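Local coordinates for virulent strain associated lipoprotein (Borreliella spielmanii A14S, PDB 6FZZ), which is an outer-surface lipoprotein of the pFam54 family, associated with virulent strains, and may bind glutathione, at residues K54-H59 and N103-I108; E64-N69 and K74-L79; Q170-N173 and K177-A180. All blocks are in the same frame, centred on the assembly; numbering follows the deposited sequence.

Contact 1: residues K54-H59 and N103-I108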
ATOM      1  N   LYS A  54     -14.338  -0.856   9.951  1.00 25.89           N
ATOM      2  CA  LYS A  54     -15.063  -1.071  11.224  1.00 26.83           C
ATOM      3  C   LYS A  54     -14.774  -2.447  11.796  1.00 26.95           C
ATOM      4  O   LYS A  54     -15.005  -2.652  12.957  1.00 28.48           O
ATOM      5  CB  LYS A  54     -16.576  -0.915  11.051  1.00 28.25           C
ATOM      6  CG  LYS A  54     -16.981   0.495  10.782  1.00 33.00           C
ATOM      7  CD  LYS A  54     -18.450   0.585  10.451  1.00 39.47           C
ATOM      8  CE  LYS A  54     -18.817   1.987   9.982  1.00 46.42           C
ATOM      9  NZ  LYS A  54     -20.299   2.111   9.844  1.00 56.81           N
ATOM     10  N   SER A  55     -14.209  -3.358  11.023  1.00 26.14           N
ATOM     11  CA  SER A  55     -13.923  -4.660  11.549  1.00 30.92           C
ATOM     12  C   SER A  55     -12.428  -4.892  11.837  1.00 33.23           C
ATOM     13  O   SER A  55     -11.982  -6.005  12.087  1.00 34.19           O
ATOM     14  CB  SER A  55     -14.553  -5.720  10.622  1.00 34.21           C
ATOM     15  OG  SER A  55     -13.531  -6.246   9.866  1.00 44.13           O
ATOM     16  N   LEU A  56     -11.658  -3.813  11.813  1.00 29.58           N
ATOM     17  CA  LEU A  56     -10.244  -3.830  12.159  1.00 25.87           C
ATOM     18  C   LEU A  56     -10.127  -3.098  13.505  1.00 23.26           C
ATOM     19  O   LEU A  56     -10.288  -1.877  13.599  1.00 25.17           O
ATOM     20  CB  LEU A  56      -9.459  -3.098  11.079  1.00 24.90           C
ATOM     21  CG  LEU A  56      -9.301  -3.829   9.701  1.00 23.01           C
ATOM     22  CD1 LEU A  56      -8.817  -2.825   8.656  1.00 23.58           C
ATOM     23  CD2 LEU A  56      -8.321  -4.987   9.828  1.00 25.03           C
ATOM     24  N   ARG A  57      -9.862  -3.839  14.559  1.00 26.35           N
ATOM     25  CA  ARG A  57      -9.826  -3.246  15.896  1.00 26.39           C
ATOM     26  C   ARG A  57      -8.395  -3.435  16.404  1.00 26.65           C
ATOM     27  O   ARG A  57      -7.837  -4.568  16.444  1.00 24.42           O
ATOM     28  CB  ARG A  57     -10.920  -3.903  16.805  1.00 27.75           C
ATOM     29  CG  ARG A  57     -10.861  -3.339  18.228  1.00 30.79           C
ATOM     30  CD  ARG A  57     -11.955  -3.879  19.161  1.00 27.12           C
ATOM     31  NE  ARG A  57     -13.256  -3.616  18.575  1.00 27.13           N
ATOM     32  CZ  ARG A  57     -13.864  -2.441  18.535  1.00 26.29           C
ATOM     33  NH1 ARG A  57     -13.334  -1.332  19.090  1.00 27.38           N
ATOM     34  NH2 ARG A  57     -15.041  -2.392  17.966  1.00 25.64           N
ATOM     35  N   TRP A  58      -7.772  -2.335  16.804  1.00 24.22           N
ATOM     36  CA  TRP A  58      -6.416  -2.414  17.376  1.00 24.28           C
ATOM     37  C   TRP A  58      -6.359  -3.243  18.635  1.00 30.91           C
ATOM     38  O   TRP A  58      -7.257  -3.126  19.467  1.00 23.84           O
ATOM     39  CB  TRP A  58      -5.937  -1.063  17.757  1.00 23.20           C
ATOM     40  CG  TRP A  58      -5.731  -0.099  16.574  1.00 22.90           C
ATOM     41  CD1 TRP A  58      -6.649   0.714  16.039  1.00 23.42           C
ATOM     42  CD2 TRP A  58      -4.537   0.083  15.815  1.00 24.19           C
ATOM     43  NE1 TRP A  58      -6.116   1.463  15.008  1.00 22.20           N
ATOM     44  CE2 TRP A  58      -4.821   1.069  14.817  1.00 22.12           C
ATOM     45  CE3 TRP A  58      -3.263  -0.513  15.848  1.00 26.29           C
ATOM     46  CZ2 TRP A  58      -3.859   1.536  13.906  1.00 22.65           C
ATOM     47  CZ3 TRP A  58      -2.306  -0.052  14.916  1.00 24.36           C
ATOM     48  CH2 TRP A  58      -2.629   0.967  13.953  1.00 23.59           C
ATOM     49  N   HIS A  59      -5.307  -4.044  18.826  1.00 33.96           N
ATOM     50  CA  HIS A  59      -5.250  -4.833  20.061  1.00 39.90           C
ATOM     51  C   HIS A  59      -4.792  -4.046  21.319  1.00 37.72           C
ATOM     52  O   HIS A  59      -5.292  -4.284  22.418  1.00 33.89           O
ATOM     53  CB  HIS A  59      -4.467  -6.135  19.887  1.00 51.58           C
ATOM     54  CG  HIS A  59      -4.703  -7.095  21.012  1.00 58.32           C
ATOM     55  ND1 HIS A  59      -3.831  -7.232  22.071  1.00 62.63           N
ATOM     56  CD2 HIS A  59      -5.757  -7.902  21.285  1.00 64.90           C
ATOM     57  CE1 HIS A  59      -4.312  -8.120  22.922  1.00 66.55           C
ATOM     58  NE2 HIS A  59      -5.488  -8.527  22.479  1.00 65.09           N
ATOM     59  N   ASN A 103     -14.359 -13.056   4.358  1.00 25.50           N
ATOM     60  CA  ASN A 103     -13.955 -12.979   5.795  1.00 27.78           C
ATOM     61  C   ASN A 103     -12.415 -12.959   6.032  1.00 28.84           C
ATOM     62  O   ASN A 103     -11.840 -13.741   6.822  1.00 23.69           O
ATOM     63  CB  ASN A 103     -14.628 -14.068   6.588  1.00 34.40           C
ATOM     64  CG  ASN A 103     -14.513 -13.853   8.076  1.00 38.21           C
ATOM     65  OD1 ASN A 103     -14.714 -12.741   8.587  1.00 32.81           O
ATOM     66  ND2 ASN A 103     -14.205 -14.906   8.784  1.00 36.86           N
ATOM     67  N   GLU A 104     -11.732 -12.062   5.312  1.00 25.46           N
ATOM     68  CA  GLU A 104     -10.266 -11.994   5.409  1.00 25.60           C
ATOM     69  C   GLU A 104      -9.867 -10.542   5.550  1.00 24.85           C
ATOM     70  O   GLU A 104      -8.806 -10.163   5.033  1.00 20.91           O
ATOM     71  CB  GLU A 104      -9.594 -12.607   4.157  1.00 26.34           C
ATOM     72  CG  GLU A 104      -9.696 -14.131   3.996  1.00 31.70           C
ATOM     73  CD  GLU A 104      -9.030 -14.863   5.162  1.00 36.82           C
ATOM     74  OE1 GLU A 104      -8.159 -14.269   5.864  1.00 31.85           O
ATOM     75  OE2 GLU A 104      -9.461 -15.999   5.468  1.00 35.39           O
ATOM     76  N   VAL A 105     -10.679  -9.747   6.278  1.00 23.28           N
ATOM     77  CA  VAL A 105     -10.382  -8.322   6.416  1.00 22.36           C
ATOM     78  C   VAL A 105      -8.995  -8.111   7.020  1.00 21.52           C
ATOM     79  O   VAL A 105      -8.167  -7.353   6.499  1.00 19.17           O
ATOM     80  CB  VAL A 105     -11.466  -7.580   7.185  1.00 21.74           C
ATOM     81  CG1 VAL A 105     -11.019  -6.132   7.473  1.00 22.81           C
ATOM     82  CG2 VAL A 105     -12.768  -7.554   6.380  1.00 21.81           C
ATOM     83  N   GLU A 106      -8.738  -8.798   8.124  1.00 20.95           N
ATOM     84  CA  GLU A 106      -7.467  -8.623   8.837  1.00 22.59           C
ATOM     85  C   GLU A 106      -6.247  -8.936   8.051  1.00 21.69           C
ATOM     86  O   GLU A 106      -5.311  -8.121   8.000  1.00 22.54           O
ATOM     87  CB  GLU A 106      -7.461  -9.436  10.143  1.00 25.27           C
ATOM     88  CG  GLU A 106      -8.399  -8.839  11.167  1.00 30.79           C
ATOM     89  CD  GLU A 106      -8.357  -9.610  12.503  1.00 39.15           C
ATOM     90  OE1 GLU A 106      -7.566 -10.597  12.633  1.00 38.34           O
ATOM     91  OE2 GLU A 106      -9.099  -9.202  13.424  1.00 39.03           O
ATOM     92  N   ASP A 107      -6.220 -10.087   7.397  1.00 19.96           N
ATOM     93  CA  ASP A 107      -4.998 -10.552   6.758  1.00 19.91           C
ATOM     94  C   ASP A 107      -4.771  -9.752   5.457  1.00 24.00           C
ATOM     95  O   ASP A 107      -3.637  -9.493   5.104  1.00 23.05           O
ATOM     96  CB  ASP A 107      -5.065 -12.066   6.429  1.00 21.86           C
ATOM     97  CG  ASP A 107      -4.734 -12.946   7.655  1.00 27.55           C
ATOM     98  OD1 ASP A 107      -4.667 -12.405   8.756  1.00 30.34           O
ATOM     99  OD2 ASP A 107      -4.552 -14.167   7.547  1.00 30.29           O
ATOM    100  N   ILE A 108      -5.836  -9.441   4.718  1.00 18.99           N
ATOM    101  CA  ILE A 108      -5.685  -8.623   3.492  1.00 20.29           C
ATOM    102  C   ILE A 108      -5.268  -7.183   3.857  1.00 20.04           C
ATOM    103  O   ILE A 108      -4.314  -6.627   3.238  1.00 21.50           O
ATOM    104  CB  ILE A 108      -7.034  -8.570   2.696  1.00 22.22           C
ATOM    105  CG1 ILE A 108      -7.308  -9.888   2.034  1.00 20.70           C
ATOM    106  CG2 ILE A 108      -7.048  -7.439   1.674  1.00 21.46           C
ATOM    107  CD1 ILE A 108      -6.452 -10.191   0.792  1.00 21.57           C
TER
HETATM  108  O   HOH W   1      -9.833  -6.855  14.148  1.00 32.27           O

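Contact 2: residues E64-N69 and K74-L79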
ATOM      1  N   GLU A  64      -9.490   1.016  19.831  1.00 23.83           N
ATOM      2  CA  GLU A  64     -10.429   1.602  18.851  1.00 24.36           C
ATOM      3  C   GLU A  64     -10.370   0.830  17.501  1.00 24.70           C
ATOM      4  O   GLU A  64      -9.505  -0.018  17.304  1.00 22.98           O
ATOM      5  CB  GLU A  64     -10.173   3.132  18.704  1.00 24.04           C
ATOM      6  CG  GLU A  64      -8.976   3.539  17.818  1.00 23.99           C
ATOM      7  CD  GLU A  64      -7.556   3.336  18.376  1.00 25.29           C
ATOM      8  OE1 GLU A  64      -7.379   2.521  19.295  1.00 24.88           O
ATOM      9  OE2 GLU A  64      -6.567   3.992  17.867  1.00 21.44           O
ATOM     10  N   THR A  65     -11.313   1.104  16.595  1.00 21.28           N
ATOM     11  CA  THR A  65     -11.236   0.529  15.240  1.00 22.51           C
ATOM     12  C   THR A  65     -10.505   1.486  14.281  1.00 20.55           C
ATOM     13  O   THR A  65     -10.289   2.652  14.607  1.00 19.09           O
ATOM     14  CB  THR A  65     -12.583   0.205  14.588  1.00 21.25           C
ATOM     15  OG1 THR A  65     -13.280   1.408  14.336  1.00 21.16           O
ATOM     16  CG2 THR A  65     -13.397  -0.685  15.447  1.00 24.22           C
ATOM     17  N   VAL A  66     -10.106   0.937  13.126  1.00 19.08           N
ATOM     18  CA  VAL A  66      -9.489   1.737  12.076  1.00 19.19           C
ATOM     19  C   VAL A  66     -10.510   2.762  11.570  1.00 20.34           C
ATOM     20  O   VAL A  66     -10.152   3.818  10.993  1.00 19.61           O
ATOM     21  CB  VAL A  66      -8.946   0.804  10.963  1.00 20.47           C
ATOM     22  CG1 VAL A  66      -8.623   1.564   9.661  1.00 22.15           C
ATOM     23  CG2 VAL A  66      -7.716   0.090  11.494  1.00 20.02           C
ATOM     24  N   SER A  67     -11.809   2.452  11.724  1.00 17.75           N
ATOM     25  CA  SER A  67     -12.830   3.406  11.349  1.00 19.07           C
ATOM     26  C   SER A  67     -12.901   4.659  12.299  1.00 22.61           C
ATOM     27  O   SER A  67     -13.366   5.738  11.886  1.00 24.88           O
ATOM     28  CB  SER A  67     -14.236   2.734  11.325  1.00 21.41           C
ATOM     29  OG  SER A  67     -15.134   3.731  10.922  1.00 27.23           O
ATOM     30  N   ASP A  68     -12.443   4.524  13.543  1.00 25.44           N
ATOM     31  CA  ASP A  68     -12.506   5.592  14.532  1.00 23.65           C
ATOM     32  C   ASP A  68     -11.455   6.617  14.217  1.00 27.25           C
ATOM     33  O   ASP A  68     -10.497   6.350  13.450  1.00 20.56           O
ATOM     34  CB  ASP A  68     -12.278   5.077  15.940  1.00 25.65           C
ATOM     35  CG  ASP A  68     -13.445   4.267  16.466  1.00 29.39           C
ATOM     36  OD1 ASP A  68     -14.567   4.770  16.333  1.00 30.82           O
ATOM     37  OD2 ASP A  68     -13.251   3.128  16.951  1.00 24.10           O
ATOM     38  N   ASN A  69     -11.606   7.779  14.835  1.00 24.72           N
ATOM     39  CA  ASN A  69     -10.774   8.895  14.501  1.00 26.42           C
ATOM     40  C   ASN A  69      -9.542   9.124  15.356  1.00 29.29           C
ATOM     41  O   ASN A  69      -9.128  10.266  15.603  1.00 31.15           O
ATOM     42  CB  ASN A  69     -11.623  10.144  14.333  1.00 29.90           C
ATOM     43  CG  ASN A  69     -12.382  10.129  13.010  1.00 32.96           C
ATOM     44  OD1 ASN A  69     -11.871   9.659  11.983  1.00 27.38           O
ATOM     45  ND2 ASN A  69     -13.583  10.659  13.015  1.00 29.56           N
ATOM     46  N   LYS A  74      -6.422   7.110  11.460  1.00 19.70           N
ATOM     47  CA  LYS A  74      -6.331   7.976  10.286  1.00 22.30           C
ATOM     48  C   LYS A  74      -5.147   7.612   9.388  1.00 19.50           C
ATOM     49  O   LYS A  74      -5.315   7.543   8.160  1.00 19.30           O
ATOM     50  CB  LYS A  74      -6.248   9.433  10.671  1.00 20.07           C
ATOM     51  CG  LYS A  74      -7.544   9.886  11.336  1.00 22.46           C
ATOM     52  CD  LYS A  74      -7.439  11.364  11.627  1.00 24.32           C
ATOM     53  CE  LYS A  74      -8.645  11.908  12.327  1.00 24.38           C
ATOM     54  NZ  LYS A  74      -8.312  13.345  12.535  1.00 26.50           N
ATOM     55  N   ALA A  75      -4.000   7.336  10.006  1.00 22.62           N
ATOM     56  CA  ALA A  75      -2.786   6.885   9.275  1.00 22.46           C
ATOM     57  C   ALA A  75      -3.047   5.586   8.506  1.00 20.93           C
ATOM     58  O   ALA A  75      -2.675   5.448   7.310  1.00 19.50           O
ATOM     59  CB  ALA A  75      -1.593   6.767  10.227  1.00 21.19           C
ATOM     60  N   TYR A  76      -3.690   4.629   9.172  1.00 18.95           N
ATOM     61  CA  TYR A  76      -3.966   3.302   8.577  1.00 18.98           C
ATOM     62  C   TYR A  76      -4.903   3.559   7.377  1.00 19.45           C
ATOM     63  O   TYR A  76      -4.703   3.013   6.297  1.00 22.36           O
ATOM     64  CB  TYR A  76      -4.639   2.391   9.618  1.00 19.15           C
ATOM     65  CG  TYR A  76      -4.843   0.966   9.227  1.00 20.38           C
ATOM     66  CD1 TYR A  76      -5.707   0.606   8.173  1.00 20.49           C
ATOM     67  CD2 TYR A  76      -4.211  -0.069   9.964  1.00 19.55           C
ATOM     68  CE1 TYR A  76      -5.887  -0.730   7.832  1.00 21.81           C
ATOM     69  CE2 TYR A  76      -4.360  -1.390   9.594  1.00 20.88           C
ATOM     70  CZ  TYR A  76      -5.218  -1.706   8.548  1.00 21.46           C
ATOM     71  OH  TYR A  76      -5.370  -3.018   8.247  1.00 22.13           O
ATOM     72  N   ARG A  77      -5.944   4.390   7.553  1.00 19.34           N
ATOM     73  CA  ARG A  77      -6.822   4.704   6.411  1.00 18.95           C
ATOM     74  C   ARG A  77      -6.110   5.356   5.228  1.00 17.76           C
ATOM     75  O   ARG A  77      -6.350   4.999   4.067  1.00 18.78           O
ATOM     76  CB  ARG A  77      -8.000   5.573   6.836  1.00 19.00           C
ATOM     77  CG  ARG A  77      -8.916   4.832   7.745  1.00 19.13           C
ATOM     78  CD  ARG A  77     -10.324   5.450   7.817  1.00 19.54           C
ATOM     79  NE  ARG A  77     -10.417   6.897   8.206  1.00 20.27           N
ATOM     80  CZ  ARG A  77     -10.516   7.360   9.445  1.00 20.99           C
ATOM     81  NH1 ARG A  77     -10.379   6.563  10.474  1.00 19.60           N
ATOM     82  NH2 ARG A  77     -10.692   8.652   9.663  1.00 20.41           N
ATOM     83  N   LYS A  78      -5.298   6.354   5.514  1.00 19.73           N
ATOM     84  CA  LYS A  78      -4.488   7.007   4.502  1.00 20.63           C
ATOM     85  C   LYS A  78      -3.618   5.992   3.750  1.00 20.73           C
ATOM     86  O   LYS A  78      -3.547   6.060   2.553  1.00 17.37           O
ATOM     87  CB  LYS A  78      -3.603   8.067   5.175  1.00 24.30           C
ATOM     88  CG  LYS A  78      -2.666   8.832   4.271  1.00 30.00           C
ATOM     89  CD  LYS A  78      -1.644   9.694   5.029  1.00 34.60           C
ATOM     90  CE  LYS A  78      -0.424   8.882   5.452  1.00 49.08           C
ATOM     91  NZ  LYS A  78       0.327   8.271   4.308  1.00 44.27           N
ATOM     92  N   LEU A  79      -2.991   5.038   4.454  1.00 21.21           N
ATOM     93  CA  LEU A  79      -2.161   4.008   3.792  1.00 21.11           C
ATOM     94  C   LEU A  79      -3.064   3.115   2.938  1.00 19.09           C
ATOM     95  O   LEU A  79      -2.643   2.615   1.873  1.00 20.83           O
ATOM     96  CB  LEU A  79      -1.393   3.219   4.796  1.00 22.74           C
ATOM     97  CG  LEU A  79      -0.290   4.027   5.548  1.00 24.25           C
ATOM     98  CD1 LEU A  79       0.314   3.228   6.671  1.00 26.86           C
ATOM     99  CD2 LEU A  79       0.865   4.480   4.621  1.00 25.37           C
TER

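Contact 3: residues Q170-N173 and K177-A180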
ATOM      1  N   GLN A 170     -16.503  -9.774 -10.526  1.00 37.67           N
ATOM      2  CA  GLN A 170     -17.513  -9.346 -11.483  1.00 47.93           C
ATOM      3  C   GLN A 170     -17.777 -10.419 -12.589  1.00 42.60           C
ATOM      4  O   GLN A 170     -18.905 -10.735 -12.842  1.00 46.79           O
ATOM      5  CB  GLN A 170     -17.090  -7.991 -12.065  1.00 46.84           C
ATOM      6  CG  GLN A 170     -17.714  -7.621 -13.394  1.00 59.52           C
ATOM      7  CD  GLN A 170     -16.709  -7.013 -14.369  1.00 64.82           C
ATOM      8  OE1 GLN A 170     -15.731  -7.658 -14.756  1.00 71.98           O
ATOM      9  NE2 GLN A 170     -16.964  -5.783 -14.793  1.00 68.38           N
ATOM     10  N   ASP A 171     -16.744 -10.986 -13.190  1.00 46.15           N
ATOM     11  CA  ASP A 171     -16.891 -12.077 -14.156  1.00 48.96           C
ATOM     12  C   ASP A 171     -17.173 -13.471 -13.619  1.00 51.71           C
ATOM     13  O   ASP A 171     -17.359 -14.388 -14.415  1.00 53.16           O
ATOM     14  CB  ASP A 171     -15.622 -12.221 -14.976  1.00 52.14           C
ATOM     15  CG  ASP A 171     -15.390 -11.052 -15.881  1.00 53.26           C
ATOM     16  OD1 ASP A 171     -16.285 -10.209 -15.970  1.00 57.35           O
ATOM     17  OD2 ASP A 171     -14.291 -10.964 -16.480  1.00 59.30           O
ATOM     18  N   ASP A 172     -17.153 -13.659 -12.304  1.00 44.51           N
ATOM     19  CA  ASP A 172     -17.284 -14.974 -11.712  1.00 43.61           C
ATOM     20  C   ASP A 172     -16.217 -15.955 -12.210  1.00 44.76           C
ATOM     21  O   ASP A 172     -16.487 -17.155 -12.355  1.00 42.99           O
ATOM     22  CB  ASP A 172     -18.723 -15.513 -11.939  1.00 46.50           C
ATOM     23  CG  ASP A 172     -19.112 -16.661 -11.005  1.00 47.64           C
ATOM     24  OD1 ASP A 172     -18.653 -16.804  -9.836  1.00 40.94           O
ATOM     25  OD2 ASP A 172     -19.961 -17.443 -11.462  1.00 47.67           O
ATOM     26  N   ASN A 173     -14.987 -15.481 -12.393  1.00 43.08           N
ATOM     27  CA  ASN A 173     -13.892 -16.400 -12.729  1.00 48.26           C
ATOM     28  C   ASN A 173     -13.637 -17.410 -11.648  1.00 52.08           C
ATOM     29  O   ASN A 173     -13.525 -17.066 -10.446  1.00 43.69           O
ATOM     30  CB  ASN A 173     -12.600 -15.676 -13.066  1.00 57.49           C
ATOM     31  CG  ASN A 173     -12.663 -14.977 -14.403  1.00 62.01           C
ATOM     32  OD1 ASN A 173     -13.619 -15.140 -15.158  1.00 63.38           O
ATOM     33  ND2 ASN A 173     -11.652 -14.187 -14.695  1.00 64.07           N
ATOM     34  N   LYS A 177     -17.578 -15.695  -7.436  1.00 31.62           N
ATOM     35  CA  LYS A 177     -18.812 -14.954  -7.127  1.00 36.07           C
ATOM     36  C   LYS A 177     -19.977 -15.873  -6.811  1.00 37.77           C
ATOM     37  O   LYS A 177     -20.750 -15.599  -5.908  1.00 41.03           O
ATOM     38  CB  LYS A 177     -19.243 -14.062  -8.283  1.00 39.69           C
ATOM     39  CG  LYS A 177     -20.417 -13.154  -7.936  1.00 43.51           C
ATOM     40  CD  LYS A 177     -20.816 -12.287  -9.130  1.00 49.93           C
ATOM     41  CE  LYS A 177     -22.211 -11.706  -8.935  1.00 58.16           C
ATOM     42  NZ  LYS A 177     -23.038 -11.821 -10.176  1.00 63.42           N
ATOM     43  N   ALA A 178     -20.089 -16.960  -7.554  1.00 42.20           N
ATOM     44  CA  ALA A 178     -21.139 -17.951  -7.322  1.00 45.02           C
ATOM     45  C   ALA A 178     -20.914 -18.759  -6.064  1.00 45.72           C
ATOM     46  O   ALA A 178     -21.865 -19.277  -5.492  1.00 46.89           O
ATOM     47  CB  ALA A 178     -21.232 -18.883  -8.525  1.00 42.02           C
ATOM     48  N   ASP A 179     -19.657 -18.878  -5.617  1.00 43.46           N
ATOM     49  CA  ASP A 179     -19.322 -19.832  -4.566  1.00 37.45           C
ATOM     50  C   ASP A 179     -18.318 -19.252  -3.556  1.00 38.90           C
ATOM     51  O   ASP A 179     -17.137 -19.102  -3.862  1.00 29.58           O
ATOM     52  CB  ASP A 179     -18.777 -21.093  -5.234  1.00 39.97           C
ATOM     53  CG  ASP A 179     -18.432 -22.214  -4.250  1.00 45.99           C
ATOM     54  OD1 ASP A 179     -18.421 -22.044  -3.004  1.00 44.04           O
ATOM     55  OD2 ASP A 179     -18.166 -23.306  -4.762  1.00 50.03           O
ATOM     56  N   ALA A 180     -18.810 -18.964  -2.359  1.00 38.44           N
ATOM     57  CA  ALA A 180     -18.023 -18.381  -1.260  1.00 42.39           C
ATOM     58  C   ALA A 180     -16.784 -19.150  -0.865  1.00 41.09           C
ATOM     59  O   ALA A 180     -15.852 -18.546  -0.348  1.00 32.42           O
ATOM     60  CB  ALA A 180     -18.884 -18.231  -0.021  1.00 45.51           C
TER

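Contact 1: residues K54-H59 and N103-I108
The Glu106 carboxylate, the flat group of this contact, reaches the backbone of 54-59 through a water. Its OE2 accepts a hydrogen bond from that water at 2.6 Å, and a tetraethylene glycol, probably left by the crystallisation liquor, lies about 3 Å from the same side chain. The water also donates to Ser55 O (3.1 Å) and accepts from Arg57 N (3.0 Å). It therefore bridges two backbone groups of the loop to one acidic side chain. Beyond CG the Glu106 chain is extended, which carries the carboxylate past the hydrocarbon part of the contact; its CG passes 4.1 Å from Leu56 CD2.

The rest is apolar. Val105 points its CG1 at the loop, set opposite its own backbone N by a chi1 of 172°, and this methyl touches Leu56 CG at 3.6 Å. On the more exposed flank Ser55 OG, which has a weak hydrogen bond with Ala52 O, comes within 3.5 Å of Val105 CG1 in plain van der Waals contact. Leu56 CD2 completes the packing by reaching to 3.9 Å from Glu106 CA, against the helix backbone itself.

Asn103 closes helix 89-102 with a Schellman motif and Glu104 is the N-cap of helix 105-126; the loop packs on the first turn of helix 105-126, just after this junction. Leu56 also packs on Phe109 and Asn110 further along helix 105-126, and Val105 on Ile100 of helix 89-102. Facing helix 180-209, Glu104 forms salt bridges with Lys184 and Lys188.

Contact 2: residues E64-N69 and K74-L79
Val66 is pressed against Tyr76 in the tight part of this contact. Its CG2 sits over one face of the ring, 3.8 Å from the centroid in a CH-pi contact, while CG1 approaches Tyr76 CD1 to 3.4 Å. Tyr76 OH is hydrogen-bonded to Asn110 of helix 105-126.

Arg77 runs alongside Val66 in the opposite direction, and the bend in its chain (chi3 -56°) turns the edge of the guanidinium to the loop's carbonyls. NH1 donates to both Val66 O (2.8 Å) and Asp68 O (3.0 Å), each lying close to the guanidinium plane. NH2 reaches Asn69 OD1 at 2.8 Å almost in line with the amide C=O, and it also has a salt bridge to Glu43. Several acceptors thus fix the rotation of this buried group.

Towards solvent the grip slackens: Lys74 CE brushes Asn69 O at 3.7 Å, and Lys74 NZ hydrogen-bonds a bound tetraethylene glycol, probably from the crystallisation liquor.

Thr65 to Asp68 form a type I beta turn within the loop. Asp68 OD2 accepts from Thr65 N at 2.8 Å and Thr65 OG1 weakly from Asp68 N, a reciprocal side-chain to backbone pair, while Arg77 clasps the turn's carbonyls from helix 71-83.

Contact 3: residues Q170-N173 and K177-A180
Asp172 reaches across to Lys177 and Ala178, and its side chain carries most of the contact. CB lies 4.0 Å from Lys177 CB, the two side chains crossing at about a right angle. A chi1 of -162° swings CG away from the backbone N and over towards the far segment, where it comes to 3.6 Å from Ala178 N. At the tip, OD1 accepts a hydrogen bond from Ala178 N at 2.7 Å, with the donor standing well above the carboxylate plane, and a weak, more bent one from Lys177 N at 2.9 Å. OD1 also touches Lys177 CB at 3.2 Å. OD2 rests against the methyl of Ala178, 3.5 Å from its CB. One carboxylate oxygen thus accepts from two successive N-H groups, one of them weakly, while Lys177 NZ stays 6.5 Å from Asp172 OD2. The two N-H groups probably offset part of the negative charge.

This is a surface contact within the loop joining helix 138-170 to helix 180-209. Asp172, with positive phi, ends helix 138-170 in a Schellman motif, and Asn173 bonds back to Asp168 in that helix. On the other side Asp179 is the N-cap of helix 180-209, its OD1 accepting from Asn181 N.

Overall arrangement
Contacts 1 and 2 form one neighbourhood, with centres 12 Å apart. The loop between helices 15-41 and 71-83 doubles back on itself: Leu56 O is 2.9 Å from Val66 N and Trp58 N 2.9 Å from Glu64 O, both probable hydrogen bonds. One side of this hairpin-like loop thus leans on the start of helix 105-126 and the other on helix 71-83. A tetraethylene glycol lies about 3 Å from a side chain of each of contacts 1 and 2. Contact 3 lies at a separate loop of the helical bundle, touching neither: its nearest atoms are about 7 Å from contact 1 and about 21 Å from contact 2. All three belong to the C-terminal part of the lipoprotein.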